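Local coordinates for microcompartments protein (Halothece sp. PCC 7418, PDB 5VGU) that probably forms hexameric tiles of the beta-carboxysome shell, the protein coat of a cyanobacterial carbon-fixing compartment, and probably also mixes into heterohexamers with CcmK3, at residues S8-G13 and I36-A41; A19-M24 and F43-R48. One frame throughout, in Å; residues are numbered along the deposited sequence.

Contact 1: S8-G13 and I36-A41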
loop_
_atom_site.group_PDB
_atom_site.type_symbol
_atom_site.label_atom_id
_atom_site.label_comp_id
_atom_site.label_asym_id
_atom_site.label_seq_id
_atom_site.Cartn_x
_atom_site.Cartn_y
_atom_site.Cartn_z
ATOM N N SER A 8 21.860 -5.851 -0.838
ATOM C CA SER A 8 20.517 -5.448 -0.478
ATOM C C SER A 8 20.193 -6.005 0.893
ATOM O O SER A 8 20.439 -7.185 1.161
ATOM C CB SER A 8 19.488 -5.941 -1.520
ATOM O OG SER A 8 18.179 -5.506 -1.164
ATOM N N LEU A 9 19.613 -5.159 1.726
ATOM C CA LEU A 9 19.271 -5.494 3.098
ATOM C C LEU A 9 17.896 -4.920 3.402
ATOM O O LEU A 9 17.603 -3.776 3.043
ATOM C CB LEU A 9 20.347 -4.945 4.051
ATOM C CG LEU A 9 20.168 -5.143 5.551
ATOM C CD1 LEU A 9 21.529 -5.217 6.205
ATOM C CD2 LEU A 9 19.355 -4.008 6.153
ATOM N N GLU A 10 17.074 -5.695 4.106
ATOM C CA GLU A 10 15.700 -5.313 4.381
ATOM C C GLU A 10 15.407 -5.508 5.861
ATOM O O GLU A 10 15.702 -6.574 6.417
ATOM C CB GLU A 10 14.744 -6.147 3.496
ATOM C CG GLU A 10 13.278 -5.807 3.562
ATOM C CD GLU A 10 12.478 -6.543 2.489
ATOM O OE1 GLU A 10 12.880 -6.483 1.308
ATOM O OE2 GLU A 10 11.446 -7.162 2.840
ATOM N N THR A 11 14.834 -4.476 6.498
ATOM C CA THR A 11 14.514 -4.504 7.920
ATOM C C THR A 11 13.017 -4.344 8.147
ATOM O O THR A 11 12.283 -3.813 7.314
ATOM C CB THR A 11 15.231 -3.386 8.695
ATOM O OG1 THR A 11 14.781 -2.099 8.240
ATOM C CG2 THR A 11 16.745 -3.461 8.524
ATOM N N LYS A 12 12.579 -4.781 9.321
ATOM C CA LYS A 12 11.286 -4.375 9.847
ATOM C C LYS A 12 11.475 -3.023 10.525
ATOM O O LYS A 12 12.238 -2.912 11.492
ATOM C CB LYS A 12 10.758 -5.418 10.829
ATOM C CG LYS A 12 9.312 -5.185 11.287
ATOM C CD LYS A 12 8.319 -5.469 10.170
ATOM C CE LYS A 12 6.927 -5.701 10.725
ATOM N NZ LYS A 12 6.037 -6.332 9.704
ATOM N N GLY A 13 10.801 -2.001 10.008
ATOM C CA GLY A 13 10.894 -0.651 10.544
ATOM C C GLY A 13 11.959 0.169 9.844
ATOM O O GLY A 13 12.986 -0.340 9.388
ATOM N N ILE A 36 13.589 1.119 -0.814
ATOM C CA ILE A 36 12.245 0.701 -1.204
ATOM C C ILE A 36 11.381 0.610 0.044
ATOM O O ILE A 36 11.780 -0.012 1.028
ATOM C CB ILE A 36 12.229 -0.676 -1.913
ATOM C CG1 ILE A 36 13.283 -0.778 -3.009
ATOM C CG2 ILE A 36 10.829 -0.968 -2.470
ATOM C CD1 ILE A 36 13.389 -2.197 -3.613
ATOM N N ARG A 37 10.175 1.179 -0.012
ATOM C CA ARG A 37 9.124 0.826 0.939
ATOM C C ARG A 37 8.475 -0.456 0.452
ATOM O O ARG A 37 7.734 -0.436 -0.534
ATOM C CB ARG A 37 8.067 1.923 1.032
ATOM C CG ARG A 37 8.551 3.227 1.519
ATOM C CD ARG A 37 7.342 4.108 1.870
ATOM N NE ARG A 37 6.453 4.259 0.721
ATOM C CZ ARG A 37 5.285 4.893 0.748
ATOM N NH1 ARG A 37 4.840 5.444 1.873
ATOM N NH2 ARG A 37 4.558 4.974 -0.359
ATOM N N ALA A 38 8.747 -1.568 1.128
ATOM C CA ALA A 38 8.333 -2.870 0.632
ATOM C C ALA A 38 6.917 -3.226 1.040
ATOM O O ALA A 38 6.374 -4.219 0.531
ATOM C CB ALA A 38 9.301 -3.963 1.107
ATOM N N GLY A 39 6.309 -2.428 1.903
ATOM C CA GLY A 39 5.056 -2.756 2.540
ATOM C C GLY A 39 5.267 -3.488 3.853
ATOM O O GLY A 39 6.338 -4.034 4.138
ATOM N N SER A 40 4.214 -3.475 4.671
ATOM C CA SER A 40 4.220 -4.134 5.979
ATOM C C SER A 40 5.337 -3.610 6.877
ATOM O O SER A 40 5.932 -4.357 7.657
ATOM C CB SER A 40 4.322 -5.648 5.822
ATOM O OG SER A 40 3.141 -6.125 5.213
ATOM N N ALA A 41 5.608 -2.311 6.770
ATOM C CA ALA A 41 6.636 -1.613 7.534
ATOM C C ALA A 41 8.020 -2.196 7.306
ATOM O O ALA A 41 8.901 -2.038 8.152
ATOM C CB ALA A 41 6.318 -1.584 9.037
#
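Strands 5-12 and 30-39 of this BMC-domain, ferredoxin-like fold are separated by strand 42-49, so S8-G13 and I36-A41 meet mainly where the first strand ends and the turn beyond the second curls over it. In BMC hexamers the turn between the second and third strands lines the central pore, consistent with S40 packing here on S40 of a third subunit. K12 carries the side-chain part. With CG anti to the backbone N (chi1 -172°), the chain bends at chi2 and then straightens, bringing CD and CE beside the S40 carbonyl oxygen. NZ then donates to S40 O over 2.8 Å, within the carbonyl plane, while K12 CE comes to 4.5 Å from A41 CB. S40 and A41 both have positive phi, and both turn their carbonyls to segment 8-13: A41 O takes the amide of G13, N to O 2.7 Å. That bond is nearly straight, 160° at the hydrogen. The E10 side chain, extended through chi2, brings OE2 to 4.2 Å from the A38 methyl. The buried carboxylate is well satisfied: OE2 makes a salt bridge with R42, and OE1 is hydrogen-bonded to T44 OG1 and to the F14 amide of a second subunit. Such partners would probably keep E10 ionised. Within segment 8-13 the T11 hydroxyl donates from OG1 to G13 O over 2.8 Å, approaching nearly along the C=O axis at 163°.

Contact 2: A19-M24 and F43-R48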
loop_
_atom_site.group_PDB
_atom_site.type_symbol
_atom_site.label_atom_id
_atom_site.label_comp_id
_atom_site.label_asym_id
_atom_site.label_seq_id
_atom_site.Cartn_x
_atom_site.Cartn_y
_atom_site.Cartn_z
ATOM N N ALA A 19 19.903 2.887 10.451
ATOM C CA ALA A 19 21.112 2.425 11.133
ATOM C C ALA A 19 22.006 1.606 10.208
ATOM O O ALA A 19 23.232 1.791 10.184
ATOM C CB ALA A 19 20.732 1.611 12.367
ATOM N N ALA A 20 21.416 0.660 9.463
ATOM C CA ALA A 20 22.212 -0.191 8.585
ATOM C C ALA A 20 22.864 0.616 7.466
ATOM O O ALA A 20 24.035 0.397 7.137
ATOM C CB ALA A 20 21.348 -1.318 7.993
ATOM N N ALA A 21 22.110 1.537 6.849
ATOM C CA ALA A 21 22.649 2.320 5.738
ATOM C C ALA A 21 23.852 3.137 6.178
ATOM O O ALA A 21 24.863 3.207 5.471
ATOM C CB ALA A 21 21.571 3.253 5.173
ATOM N N ASP A 22 23.747 3.783 7.337
ATOM C CA ASP A 22 24.846 4.610 7.821
ATOM C C ASP A 22 26.085 3.762 8.106
ATOM O O ASP A 22 27.203 4.146 7.751
ATOM C CB ASP A 22 24.401 5.375 9.059
ATOM C CG ASP A 22 25.375 6.452 9.453
ATOM O OD1 ASP A 22 25.561 7.428 8.686
ATOM O OD2 ASP A 22 25.968 6.283 10.534
ATOM N N ALA A 23 25.910 2.598 8.727
ATOM C CA ALA A 23 27.059 1.730 8.986
ATOM C C ALA A 23 27.698 1.255 7.691
ATOM O O ALA A 23 28.929 1.193 7.578
ATOM C CB ALA A 23 26.638 0.546 9.853
ATOM N N MET A 24 26.880 0.925 6.692
ATOM C CA MET A 24 27.407 0.403 5.434
ATOM C C MET A 24 28.331 1.403 4.769
ATOM O O MET A 24 29.477 1.072 4.422
ATOM C CB MET A 24 26.248 0.049 4.496
ATOM C CG MET A 24 25.531 -1.218 4.833
ATOM S SD MET A 24 24.008 -1.337 3.863
ATOM C CE MET A 24 23.699 -3.093 3.909
ATOM N N PHE A 43 11.496 -2.119 4.926
ATOM C CA PHE A 43 12.247 -1.164 4.126
ATOM C C PHE A 43 13.490 -1.869 3.602
ATOM O O PHE A 43 14.150 -2.607 4.340
ATOM C CB PHE A 43 12.641 0.063 4.933
ATOM C CG PHE A 43 11.464 0.910 5.365
ATOM C CD1 PHE A 43 10.742 0.591 6.491
ATOM C CD2 PHE A 43 11.086 2.002 4.618
ATOM C CE1 PHE A 43 9.658 1.349 6.878
ATOM C CE2 PHE A 43 10.005 2.790 5.017
ATOM C CZ PHE A 43 9.297 2.455 6.141
ATOM N N THR A 44 13.782 -1.661 2.323
ATOM C CA THR A 44 14.924 -2.260 1.644
ATOM C C THR A 44 15.917 -1.167 1.283
ATOM O O THR A 44 15.524 -0.127 0.754
ATOM C CB THR A 44 14.497 -2.990 0.350
ATOM O OG1 THR A 44 13.315 -3.765 0.573
ATOM C CG2 THR A 44 15.589 -3.881 -0.178
ATOM N N ILE A 45 17.208 -1.409 1.504
ATOM C CA ILE A 45 18.227 -0.495 1.010
ATOM C C ILE A 45 19.148 -1.263 0.068
ATOM O O ILE A 45 19.313 -2.478 0.192
ATOM C CB ILE A 45 19.034 0.186 2.133
ATOM C CG1 ILE A 45 19.516 -0.841 3.181
ATOM C CG2 ILE A 45 18.196 1.308 2.769
ATOM C CD1 ILE A 45 20.446 -0.257 4.215
ATOM N N ILE A 46 19.759 -0.528 -0.864
ATOM C CA ILE A 46 20.590 -1.093 -1.924
ATOM C C ILE A 46 21.900 -0.317 -1.962
ATOM O O ILE A 46 21.905 0.914 -2.094
ATOM C CB ILE A 46 19.901 -1.042 -3.300
ATOM C CG1 ILE A 46 18.569 -1.817 -3.268
ATOM C CG2 ILE A 46 20.806 -1.620 -4.367
ATOM C CD1 ILE A 46 17.398 -0.951 -2.961
ATOM N N ILE A 47 23.010 -1.038 -1.909
ATOM C CA ILE A 47 24.322 -0.427 -2.038
ATOM C C ILE A 47 25.011 -1.039 -3.251
ATOM O O ILE A 47 24.704 -2.157 -3.661
ATOM C CB ILE A 47 25.218 -0.591 -0.786
ATOM C CG1 ILE A 47 25.367 -2.069 -0.413
ATOM C CG2 ILE A 47 24.669 0.193 0.377
ATOM C CD1 ILE A 47 26.429 -2.341 0.642
ATOM N N ARG A 48 25.953 -0.283 -3.814
ATOM C CA ARG A 48 26.805 -0.744 -4.900
ATOM C C ARG A 48 28.257 -0.456 -4.567
ATOM O O ARG A 48 28.580 0.537 -3.904
ATOM C CB ARG A 48 26.472 -0.062 -6.219
ATOM C CG ARG A 48 25.013 -0.246 -6.679
ATOM C CD ARG A 48 24.673 -1.710 -7.035
ATOM N NE ARG A 48 25.460 -2.195 -8.156
ATOM C CZ ARG A 48 25.180 -2.016 -9.441
ATOM N NH1 ARG A 48 24.100 -1.355 -9.831
ATOM N NH2 ARG A 48 26.015 -2.493 -10.357
#
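Van der Waals packing joins A19-M24 to F43-R48, almost all of it between apolar side chains, and the terminal methyl of I45 is its hub. I45 places CG1 in the crowded position between its backbone N and carbonyl carbon (chi1 48°), and the extended chi2 then drives CD1 into the helix surface. There CD1 lies 3.8 Å from A21 CB and 4.0 Å from A20 CB, and it reaches the main chain itself, 3.6 Å from A21 N. Small alanines let the methyl come this close. The thioether of M24 supplies the other apolar contacts. M24, extended beyond CG, meets I45 tip to tip, its SD 3.7 Å from I45 CD1. The M24 and I47 side chains cross obliquely, with M24 SD 3.9 Å from I47 CG2. Helix 14-27 is the connection of a split beta-alpha-beta unit in the ferredoxin-like BMC fold; its part 19-24 runs almost parallel to 43-48, at 11°, with the segment axes 9.6 Å apart at their closest approach. Helix 51-65 shares this sheet face, with M58 against M24 and A57 against I47. Backbone bonding keeps the helical turn in shape, M24 N donating to A20 O at 2.9 Å. On the side of the helix turned from the strand, D22 pairs through OD2 with K26 and accepts at OD1 from the H83 amide of a third subunit.

How the contacts relate
From the N terminus the chain runs through strand 5-12, turns into helix 14-27, forms the hairpin of strands 30-39 and 42-49, and continues to helix 51-65. Contact 1 closes the loop from 8-13 to 36-41, across helix 14-27 and the first part of strand 30-39; contact 2 closes that from 19-24 to 43-48. Their segments alternate, so the two loops cross. Contact 1 ties the end of the first strand to the hairpin turn, whereas contact 2 seats the helix on the sheet. Strand 42-49, lying between 5-12 and 30-39, links them directly: I36 N is 2.8 Å from T44 O, probably a hydrogen bond.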